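Local atomic coordinates of ThermoDBP-single stranded DNA binding protein (Thermoproteus tenax, PDB entry 3TEK), a protein that binds single-stranded DNA, probably standing in for the canonical single-stranded DNA-binding protein that is displaced in the Thermoproteales. Residues A[14-19]-A[27-32]; A[115-120]-A[139-144]. All blocks are in the same frame, centred on the assembly; numbering follows the deposited sequence.

Contact 1 (A[14-19]-A[27-32])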
ATOM      1  N   ARG A  14      10.021   0.401   2.867  1.00 54.87           N
ATOM      2  CA  ARG A  14      11.272   1.089   2.548  1.00 56.14           C
ATOM      3  C   ARG A  14      10.953   2.328   1.700  1.00 50.89           C
ATOM      4  O   ARG A  14      10.004   2.306   0.933  1.00 46.98           O
ATOM      5  CB  ARG A  14      12.196   0.159   1.753  1.00 63.48           C
ATOM      6  CG  ARG A  14      12.587  -1.146   2.442  1.00 71.83           C
ATOM      7  CD  ARG A  14      13.284  -2.111   1.452  1.00 81.60           C
ATOM      8  NE  ARG A  14      12.332  -2.767   0.536  1.00 90.64           N
ATOM      9  CZ  ARG A  14      12.670  -3.399  -0.596  1.00 97.69           C
ATOM     10  NH1 ARG A  14      13.942  -3.475  -1.005  1.00102.08           N
ATOM     11  NH2 ARG A  14      11.717  -3.947  -1.341  1.00 98.57           N
ATOM     12  N   SER A  15      11.760   3.383   1.832  1.00 48.20           N
ATOM     13  CA  SER A  15      11.569   4.600   1.061  1.00 45.52           C
ATOM     14  C   SER A  15      12.863   5.316   0.651  1.00 47.50           C
ATOM     15  O   SER A  15      13.950   5.071   1.176  1.00 47.81           O
ATOM     16  CB  SER A  15      10.681   5.562   1.835  1.00 44.84           C
ATOM     17  OG  SER A  15      11.299   5.984   3.031  1.00 45.16           O
ATOM     18  N   GLU A  16      12.731   6.202  -0.318  1.00 48.15           N
ATOM     19  CA  GLU A  16      13.800   7.132  -0.664  1.00 48.90           C
ATOM     20  C   GLU A  16      13.212   8.350  -1.351  1.00 47.64           C
ATOM     21  O   GLU A  16      12.065   8.334  -1.820  1.00 45.93           O
ATOM     22  CB  GLU A  16      14.855   6.473  -1.557  1.00 53.46           C
ATOM     23  CG  GLU A  16      14.361   5.952  -2.899  1.00 54.56           C
ATOM     24  CD  GLU A  16      15.421   5.111  -3.586  1.00 60.23           C
ATOM     25  OE1 GLU A  16      16.409   5.684  -4.096  1.00 60.71           O
ATOM     26  OE2 GLU A  16      15.274   3.871  -3.591  1.00 62.27           O
ATOM     27  N   LEU A  17      14.002   9.412  -1.389  1.00 46.83           N
ATOM     28  CA  LEU A  17      13.562  10.615  -2.066  1.00 47.49           C
ATOM     29  C   LEU A  17      13.909  10.550  -3.547  1.00 46.45           C
ATOM     30  O   LEU A  17      14.871   9.927  -3.955  1.00 48.31           O
ATOM     31  CB  LEU A  17      14.162  11.863  -1.409  1.00 48.14           C
ATOM     32  CG  LEU A  17      13.557  12.169  -0.026  1.00 50.75           C
ATOM     33  CD1 LEU A  17      14.197  13.394   0.612  1.00 51.48           C
ATOM     34  CD2 LEU A  17      12.044  12.365  -0.083  1.00 48.66           C
ATOM     35  N   ILE A  18      13.100  11.212  -4.347  1.00 45.90           N
ATOM     36  CA  ILE A  18      13.474  11.482  -5.701  1.00 46.91           C
ATOM     37  C   ILE A  18      13.176  12.932  -6.010  1.00 46.16           C
ATOM     38  O   ILE A  18      12.264  13.529  -5.449  1.00 47.69           O
ATOM     39  CB  ILE A  18      12.759  10.543  -6.676  1.00 50.71           C
ATOM     40  CG1 ILE A  18      11.280  10.729  -6.658  1.00 49.31           C
ATOM     41  CG2 ILE A  18      13.007   9.031  -6.303  1.00 51.20           C
ATOM     42  CD1 ILE A  18      10.566   9.400  -7.215  1.00 52.59           C
ATOM     43  N   THR A  19      13.957  13.510  -6.897  1.00 47.63           N
ATOM     44  CA  THR A  19      13.884  14.938  -7.173  1.00 50.91           C
ATOM     45  C   THR A  19      13.363  15.172  -8.584  1.00 50.64           C
ATOM     46  O   THR A  19      13.791  14.495  -9.521  1.00 51.35           O
ATOM     47  CB  THR A  19      15.233  15.601  -7.046  1.00 53.42           C
ATOM     48  OG1 THR A  19      15.650  15.544  -5.687  1.00 58.34           O
ATOM     49  CG2 THR A  19      15.150  17.068  -7.492  1.00 55.27           C
ATOM     50  N   LEU A  27       9.481   7.844  -2.977  1.00 39.58           N
ATOM     51  CA  LEU A  27       9.278   6.487  -3.502  1.00 40.69           C
ATOM     52  C   LEU A  27       9.127   5.516  -2.336  1.00 41.28           C
ATOM     53  O   LEU A  27      10.012   5.428  -1.496  1.00 41.40           O
ATOM     54  CB  LEU A  27      10.446   6.079  -4.389  1.00 42.05           C
ATOM     55  CG  LEU A  27      10.441   4.684  -5.008  1.00 44.31           C
ATOM     56  CD1 LEU A  27       9.175   4.414  -5.808  1.00 45.22           C
ATOM     57  CD2 LEU A  27      11.647   4.534  -5.891  1.00 46.62           C
ATOM     58  N   ILE A  28       8.001   4.807  -2.274  1.00 41.71           N
ATOM     59  CA  ILE A  28       7.750   3.899  -1.180  1.00 43.00           C
ATOM     60  C   ILE A  28       7.612   2.468  -1.707  1.00 46.98           C
ATOM     61  O   ILE A  28       6.820   2.191  -2.610  1.00 48.27           O
ATOM     62  CB  ILE A  28       6.494   4.264  -0.422  1.00 42.99           C
ATOM     63  CG1 ILE A  28       6.572   5.706   0.099  1.00 41.62           C
ATOM     64  CG2 ILE A  28       6.258   3.286   0.727  1.00 43.93           C
ATOM     65  CD1 ILE A  28       5.367   6.093   0.866  1.00 43.21           C
ATOM     66  N   ARG A  29       8.399   1.572  -1.121  1.00 48.50           N
ATOM     67  CA  ARG A  29       8.297   0.153  -1.377  1.00 52.45           C
ATOM     68  C   ARG A  29       7.568  -0.443  -0.195  1.00 50.38           C
ATOM     69  O   ARG A  29       8.048  -0.359   0.931  1.00 50.40           O
ATOM     70  CB  ARG A  29       9.682  -0.479  -1.520  1.00 58.11           C
ATOM     71  CG  ARG A  29      10.451   0.036  -2.730  1.00 66.60           C
ATOM     72  CD  ARG A  29      11.908  -0.394  -2.761  1.00 74.24           C
ATOM     73  NE  ARG A  29      12.619   0.386  -3.778  1.00 80.99           N
ATOM     74  CZ  ARG A  29      13.656   1.205  -3.576  1.00 85.36           C
ATOM     75  NH1 ARG A  29      14.198   1.364  -2.369  1.00 89.34           N
ATOM     76  NH2 ARG A  29      14.182   1.853  -4.615  1.00 85.02           N
ATOM     77  N   TRP A  30       6.420  -1.060  -0.458  1.00 49.12           N
ATOM     78  CA  TRP A  30       5.533  -1.494   0.605  1.00 50.17           C
ATOM     79  C   TRP A  30       5.150  -2.962   0.459  1.00 49.10           C
ATOM     80  O   TRP A  30       4.611  -3.365  -0.560  1.00 47.04           O
ATOM     81  CB  TRP A  30       4.297  -0.590   0.595  1.00 51.64           C
ATOM     82  CG  TRP A  30       3.189  -0.982   1.524  1.00 52.87           C
ATOM     83  CD1 TRP A  30       3.311  -1.447   2.794  1.00 55.83           C
ATOM     84  CD2 TRP A  30       1.785  -0.934   1.247  1.00 53.02           C
ATOM     85  NE1 TRP A  30       2.077  -1.689   3.331  1.00 55.47           N
ATOM     86  CE2 TRP A  30       1.117  -1.390   2.404  1.00 53.97           C
ATOM     87  CE3 TRP A  30       1.030  -0.572   0.133  1.00 51.04           C
ATOM     88  CZ2 TRP A  30      -0.275  -1.477   2.487  1.00 52.33           C
ATOM     89  CZ3 TRP A  30      -0.356  -0.660   0.215  1.00 52.86           C
ATOM     90  CH2 TRP A  30      -0.992  -1.104   1.390  1.00 51.98           C
ATOM     91  N   ASN A  31       5.465  -3.765   1.465  1.00 51.57           N
ATOM     92  CA  ASN A  31       4.971  -5.143   1.516  1.00 52.01           C
ATOM     93  C   ASN A  31       3.910  -5.233   2.576  1.00 49.90           C
ATOM     94  O   ASN A  31       4.135  -4.845   3.694  1.00 49.91           O
ATOM     95  CB  ASN A  31       6.087  -6.161   1.801  1.00 57.12           C
ATOM     96  CG  ASN A  31       5.615  -7.645   1.648  1.00 60.08           C
ATOM     97  OD1 ASN A  31       4.440  -7.979   1.867  1.00 59.23           O
ATOM     98  ND2 ASN A  31       6.543  -8.528   1.272  1.00 66.19           N
ATOM     99  N   THR A  32       2.750  -5.770   2.206  1.00 48.98           N
ATOM    100  CA  THR A  32       1.592  -5.840   3.092  1.00 48.22           C
ATOM    101  C   THR A  32       1.828  -6.732   4.281  1.00 49.71           C
ATOM    102  O   THR A  32       1.171  -6.592   5.320  1.00 51.29           O
ATOM    103  CB  THR A  32       0.375  -6.465   2.367  1.00 48.89           C
ATOM    104  OG1 THR A  32       0.678  -7.820   1.997  1.00 46.39           O
ATOM    105  CG2 THR A  32       0.019  -5.649   1.124  1.00 47.49           C
TER
HETATM  106  O   HOH W   1       9.435  -3.411   1.068  1.00 56.70           O
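Leu27 pairs through both of its backbone polar atoms: its N donates to Glu16 O at 2.9 Å, and its O accepts from Glu16 N, which makes the two residues a hydrogen-bonded antiparallel pair. Their side chains run alongside each other on one face of the sheet, and Leu27 CB also lies 4.4 Å from Ile18 CG2. Leu27 O is further approached by Ser15 CA at 3.1 Å, a CA-H...O contact. Ile28 faces Ser15 across a non-hydrogen-bonded pair on the reverse face, where helix 52-68 lies; there Ser15 OG is hydrogen-bonded to Gln67. Arg29 returns to the face of Glu16 and Leu27. Its N reaches Arg14 O at 2.7 Å nearly along the C=O axis, and its O takes Arg14 N in return. The Arg29 side chain, extended from CG to NE, crosses Glu16 obliquely and ends in a salt bridge, NH2 to OE2 at 2.5 Å, with a weak second bond from NH1 to the same oxygen. The planes stand 78° apart and OE2 is met from above the carboxylate plane, so this is no flat bidentate pair. Farther back, Arg29 CD sits 3.7 Å above the plane of the Arg14 guanidinium, over its centre; the Arg14 chain bends at chi3 (-76°). A water accepts from Arg14 NE at 3.0 Å and donates weakly to Arg29 O. With directions 174° apart, strands 13-20 and 23-31 form an antiparallel beta hairpin at one edge of the four-stranded sheet, with one salt bridge, Glu16 to Arg29, across the strands.

Contact 2 (A[115-120]-A[139-144])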
ATOM      1  N   ILE A 115      -3.498 -17.663   1.794  1.00 57.36           N
ATOM      2  CA  ILE A 115      -2.642 -16.661   2.416  1.00 57.56           C
ATOM      3  C   ILE A 115      -1.646 -16.169   1.386  1.00 55.42           C
ATOM      4  O   ILE A 115      -1.305 -16.902   0.460  1.00 52.13           O
ATOM      5  CB  ILE A 115      -1.918 -17.237   3.632  1.00 60.68           C
ATOM      6  CG1 ILE A 115      -2.940 -17.640   4.669  1.00 65.09           C
ATOM      7  CG2 ILE A 115      -1.035 -16.203   4.276  1.00 64.04           C
ATOM      8  CD1 ILE A 115      -3.813 -16.507   5.113  1.00 67.43           C
ATOM      9  N   PHE A 116      -1.192 -14.923   1.551  1.00 54.55           N
ATOM     10  CA  PHE A 116      -0.315 -14.267   0.577  1.00 52.70           C
ATOM     11  C   PHE A 116       0.306 -12.972   1.116  1.00 52.78           C
ATOM     12  O   PHE A 116      -0.114 -12.446   2.157  1.00 51.17           O
ATOM     13  CB  PHE A 116      -1.093 -13.937  -0.706  1.00 50.50           C
ATOM     14  CG  PHE A 116      -2.256 -13.024  -0.490  1.00 49.33           C
ATOM     15  CD1 PHE A 116      -2.075 -11.632  -0.412  1.00 50.53           C
ATOM     16  CD2 PHE A 116      -3.534 -13.535  -0.338  1.00 48.58           C
ATOM     17  CE1 PHE A 116      -3.166 -10.782  -0.188  1.00 50.77           C
ATOM     18  CE2 PHE A 116      -4.629 -12.701  -0.099  1.00 49.38           C
ATOM     19  CZ  PHE A 116      -4.457 -11.332  -0.037  1.00 50.92           C
ATOM     20  N   MET A 117       1.237 -12.419   0.379  1.00 30.00           N
ATOM     21  CA  MET A 117       1.628 -11.058   0.602  1.00 30.00           C
ATOM     22  C   MET A 117       1.837 -10.320  -0.708  1.00 30.00           C
ATOM     23  O   MET A 117       2.227 -10.894  -1.691  1.00 30.00           O
ATOM     24  CB  MET A 117       2.854 -10.978   1.484  1.00 20.00           C
ATOM     25  CG  MET A 117       3.942 -11.850   1.077  1.00 20.00           C
ATOM     26  SD  MET A 117       5.230 -11.944   2.296  1.00 20.00           S
ATOM     27  CE  MET A 117       6.232 -13.139   1.524  1.00 20.00           C
ATOM     28  N   ILE A 118       1.543  -9.046  -0.717  1.00 53.22           N
ATOM     29  CA  ILE A 118       1.716  -8.263  -1.907  1.00 51.16           C
ATOM     30  C   ILE A 118       2.812  -7.263  -1.667  1.00 51.48           C
ATOM     31  O   ILE A 118       2.839  -6.623  -0.661  1.00 52.97           O
ATOM     32  CB  ILE A 118       0.441  -7.534  -2.229  1.00 50.81           C
ATOM     33  CG1 ILE A 118      -0.636  -8.549  -2.539  1.00 51.89           C
ATOM     34  CG2 ILE A 118       0.613  -6.604  -3.386  1.00 49.56           C
ATOM     35  CD1 ILE A 118      -1.979  -8.009  -2.529  1.00 51.21           C
ATOM     36  N   SER A 119       3.732  -7.153  -2.596  1.00 51.82           N
ATOM     37  CA  SER A 119       4.687  -6.069  -2.553  1.00 54.17           C
ATOM     38  C   SER A 119       4.410  -5.172  -3.755  1.00 53.58           C
ATOM     39  O   SER A 119       4.177  -5.652  -4.887  1.00 51.02           O
ATOM     40  CB  SER A 119       6.117  -6.564  -2.613  1.00 56.99           C
ATOM     41  OG  SER A 119       6.364  -7.110  -3.889  1.00 63.57           O
ATOM     42  N   THR A 120       4.434  -3.879  -3.508  1.00 49.66           N
ATOM     43  CA  THR A 120       4.217  -2.921  -4.583  1.00 50.83           C
ATOM     44  C   THR A 120       5.020  -1.657  -4.329  1.00 47.95           C
ATOM     45  O   THR A 120       5.690  -1.526  -3.302  1.00 50.63           O
ATOM     46  CB  THR A 120       2.722  -2.625  -4.765  1.00 51.55           C
ATOM     47  OG1 THR A 120       2.529  -1.880  -5.994  1.00 53.15           O
ATOM     48  CG2 THR A 120       2.163  -1.896  -3.532  1.00 52.91           C
ATOM     49  N   GLN A 139       3.831  -7.300  -7.041  1.00 56.46           N
ATOM     50  CA  GLN A 139       4.047  -8.762  -7.059  1.00 58.05           C
ATOM     51  C   GLN A 139       3.394  -9.465  -5.899  1.00 56.81           C
ATOM     52  O   GLN A 139       3.218  -8.895  -4.828  1.00 55.05           O
ATOM     53  CB  GLN A 139       5.531  -9.084  -7.061  1.00 64.27           C
ATOM     54  CG  GLN A 139       6.130  -9.044  -8.468  1.00 72.55           C
ATOM     55  CD  GLN A 139       7.493  -8.445  -8.482  1.00 79.83           C
ATOM     56  OE1 GLN A 139       8.347  -8.833  -7.685  1.00 89.63           O
ATOM     57  NE2 GLN A 139       7.717  -7.474  -9.383  1.00 83.75           N
ATOM     58  N   LEU A 140       3.017 -10.710  -6.155  1.00 54.01           N
ATOM     59  CA  LEU A 140       2.366 -11.554  -5.181  1.00 53.19           C
ATOM     60  C   LEU A 140       3.240 -12.739  -4.855  1.00 53.92           C
ATOM     61  O   LEU A 140       3.767 -13.426  -5.751  1.00 56.69           O
ATOM     62  CB  LEU A 140       1.060 -12.086  -5.743  1.00 54.90           C
ATOM     63  CG  LEU A 140       0.176 -12.818  -4.746  1.00 54.50           C
ATOM     64  CD1 LEU A 140      -0.640 -11.811  -3.963  1.00 54.52           C
ATOM     65  CD2 LEU A 140      -0.709 -13.860  -5.471  1.00 57.69           C
ATOM     66  N   ILE A 141       3.394 -12.987  -3.569  1.00 53.20           N
ATOM     67  CA  ILE A 141       3.892 -14.261  -3.116  1.00 53.67           C
ATOM     68  C   ILE A 141       2.729 -14.908  -2.386  1.00 51.47           C
ATOM     69  O   ILE A 141       2.049 -14.245  -1.601  1.00 47.85           O
ATOM     70  CB  ILE A 141       5.093 -14.119  -2.189  1.00 57.87           C
ATOM     71  CG1 ILE A 141       6.306 -13.638  -2.988  1.00 60.20           C
ATOM     72  CG2 ILE A 141       5.428 -15.499  -1.536  1.00 56.08           C
ATOM     73  CD1 ILE A 141       6.948 -14.774  -3.853  1.00 63.57           C
ATOM     74  N   TYR A 142       2.489 -16.184  -2.673  1.00 48.67           N
ATOM     75  CA  TYR A 142       1.297 -16.876  -2.163  1.00 49.64           C
ATOM     76  C   TYR A 142       1.659 -18.276  -1.670  1.00 49.51           C
ATOM     77  O   TYR A 142       2.704 -18.799  -2.010  1.00 52.19           O
ATOM     78  CB  TYR A 142       0.200 -16.934  -3.234  1.00 49.29           C
ATOM     79  CG  TYR A 142       0.548 -17.735  -4.466  1.00 50.81           C
ATOM     80  CD1 TYR A 142       0.117 -19.055  -4.608  1.00 51.43           C
ATOM     81  CD2 TYR A 142       1.300 -17.180  -5.496  1.00 52.33           C
ATOM     82  CE1 TYR A 142       0.436 -19.792  -5.748  1.00 55.01           C
ATOM     83  CE2 TYR A 142       1.622 -17.919  -6.651  1.00 54.97           C
ATOM     84  CZ  TYR A 142       1.185 -19.221  -6.761  1.00 56.65           C
ATOM     85  OH  TYR A 142       1.488 -19.954  -7.879  1.00 61.66           O
ATOM     86  N   TRP A 143       0.799 -18.858  -0.851  1.00 50.74           N
ATOM     87  CA  TRP A 143       1.086 -20.147  -0.228  1.00 50.26           C
ATOM     88  C   TRP A 143       0.280 -21.258  -0.924  1.00 51.37           C
ATOM     89  O   TRP A 143      -0.898 -21.104  -1.166  1.00 50.57           O
ATOM     90  CB  TRP A 143       0.793 -20.084   1.256  1.00 51.23           C
ATOM     91  CG  TRP A 143       1.966 -19.563   2.095  1.00 54.82           C
ATOM     92  CD1 TRP A 143       2.757 -20.296   2.938  1.00 55.50           C
ATOM     93  CD2 TRP A 143       2.450 -18.215   2.173  1.00 55.23           C
ATOM     94  NE1 TRP A 143       3.708 -19.490   3.534  1.00 58.24           N
ATOM     95  CE2 TRP A 143       3.543 -18.210   3.080  1.00 59.40           C
ATOM     96  CE3 TRP A 143       2.060 -17.017   1.586  1.00 56.83           C
ATOM     97  CZ2 TRP A 143       4.262 -17.049   3.388  1.00 60.90           C
ATOM     98  CZ3 TRP A 143       2.779 -15.857   1.895  1.00 60.12           C
ATOM     99  CH2 TRP A 143       3.865 -15.890   2.799  1.00 59.10           C
ATOM    100  N   ILE A 144       0.960 -22.358  -1.228  1.00 51.97           N
ATOM    101  CA  ILE A 144       0.432 -23.456  -2.012  1.00 55.96           C
ATOM    102  C   ILE A 144       0.324 -24.727  -1.144  1.00 55.99           C
ATOM    103  O   ILE A 144       1.209 -25.029  -0.331  1.00 54.44           O
ATOM    104  CB  ILE A 144       1.380 -23.747  -3.192  1.00 59.41           C
ATOM    105  CG1 ILE A 144       1.451 -22.545  -4.142  1.00 61.38           C
ATOM    106  CG2 ILE A 144       0.910 -24.957  -3.988  1.00 60.48           C
ATOM    107  CD1 ILE A 144       2.666 -22.594  -5.075  1.00 64.76           C
TER
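Two sets of side chains, one on each face of an antiparallel strand pair, carry this contact. On the face of Phe116, Ile118, Leu140 and Tyr142, the branch that does the touching is Leu140 CD1. With CG anti to the backbone N (chi1 -171°), Leu140 leans across toward segment 115-120, bringing CD1 to 3.6 Å from Ile118 CG1 and 3.8 Å from Phe116 CD1; it crosses both side chains obliquely. Phe116 and Tyr142 both place CG between the backbone N and carbonyl carbon; Phe116 CB lies 4.1 Å from Tyr142 CB, and the two rings take no part in meeting each other.

The other face carries Met117 and Ile141, side by side and pointing the same way. The Met117 chain is extended beyond CG, so its CE touches both Ile141 CG2 and Trp143 CH2, the latter at 3.8 Å. The Trp143 indole lies against segment 115-120: its edge faces Ile115 O and Phe116 CA, the latter 3.7 Å from CZ3, while Ile115 CG2 stands over one face, offset toward the rim.

Backbone bonds fix this register. Met117 and Ile141 exchange two nearly axial bonds, as straight as 166° at the hydrogen of Ile141 N, and Ser119 and Gln139 exchange another two. Trp143 N gives a longer bond to Ile115 O, 3.2 Å, from above the carbonyl plane.

Strand 131-142 is outermost in the sheet, whereas strand 116-124 also pairs with strand 23-31 on its other side. Helix 83-108 packs against the Leu140 face: Ile118 meets Leu96 and Trp99, Leu140 meets Trp99 and Tyr108, and the rings of Phe116 and Tyr142 meet Phe100 and Tyr108.

Overall arrangement
Contacts 1 and 2 are the two hairpins of one four-stranded antiparallel sheet with strand order 1-2-3-4, so each pairs an outermost strand with an inner one. The inner strands, 23-31 and 116-124, join the hairpins: Trp30 N lies 3.0 Å from Thr120 O, a probable hydrogen bond, and the contact centres are about 19 Å apart. Both are surface contacts, each with a helix-covered face, helix 52-68 for contact 1 and helix 83-108 for contact 2. Their chemistry diverges on the face turned from those helices. Contact 1 sets two arginines and a glutamate round Leu27, whereas contact 2 is mainly apolar there, Met117, Ile141 and Trp143, with Ser119 and Gln139 at one end.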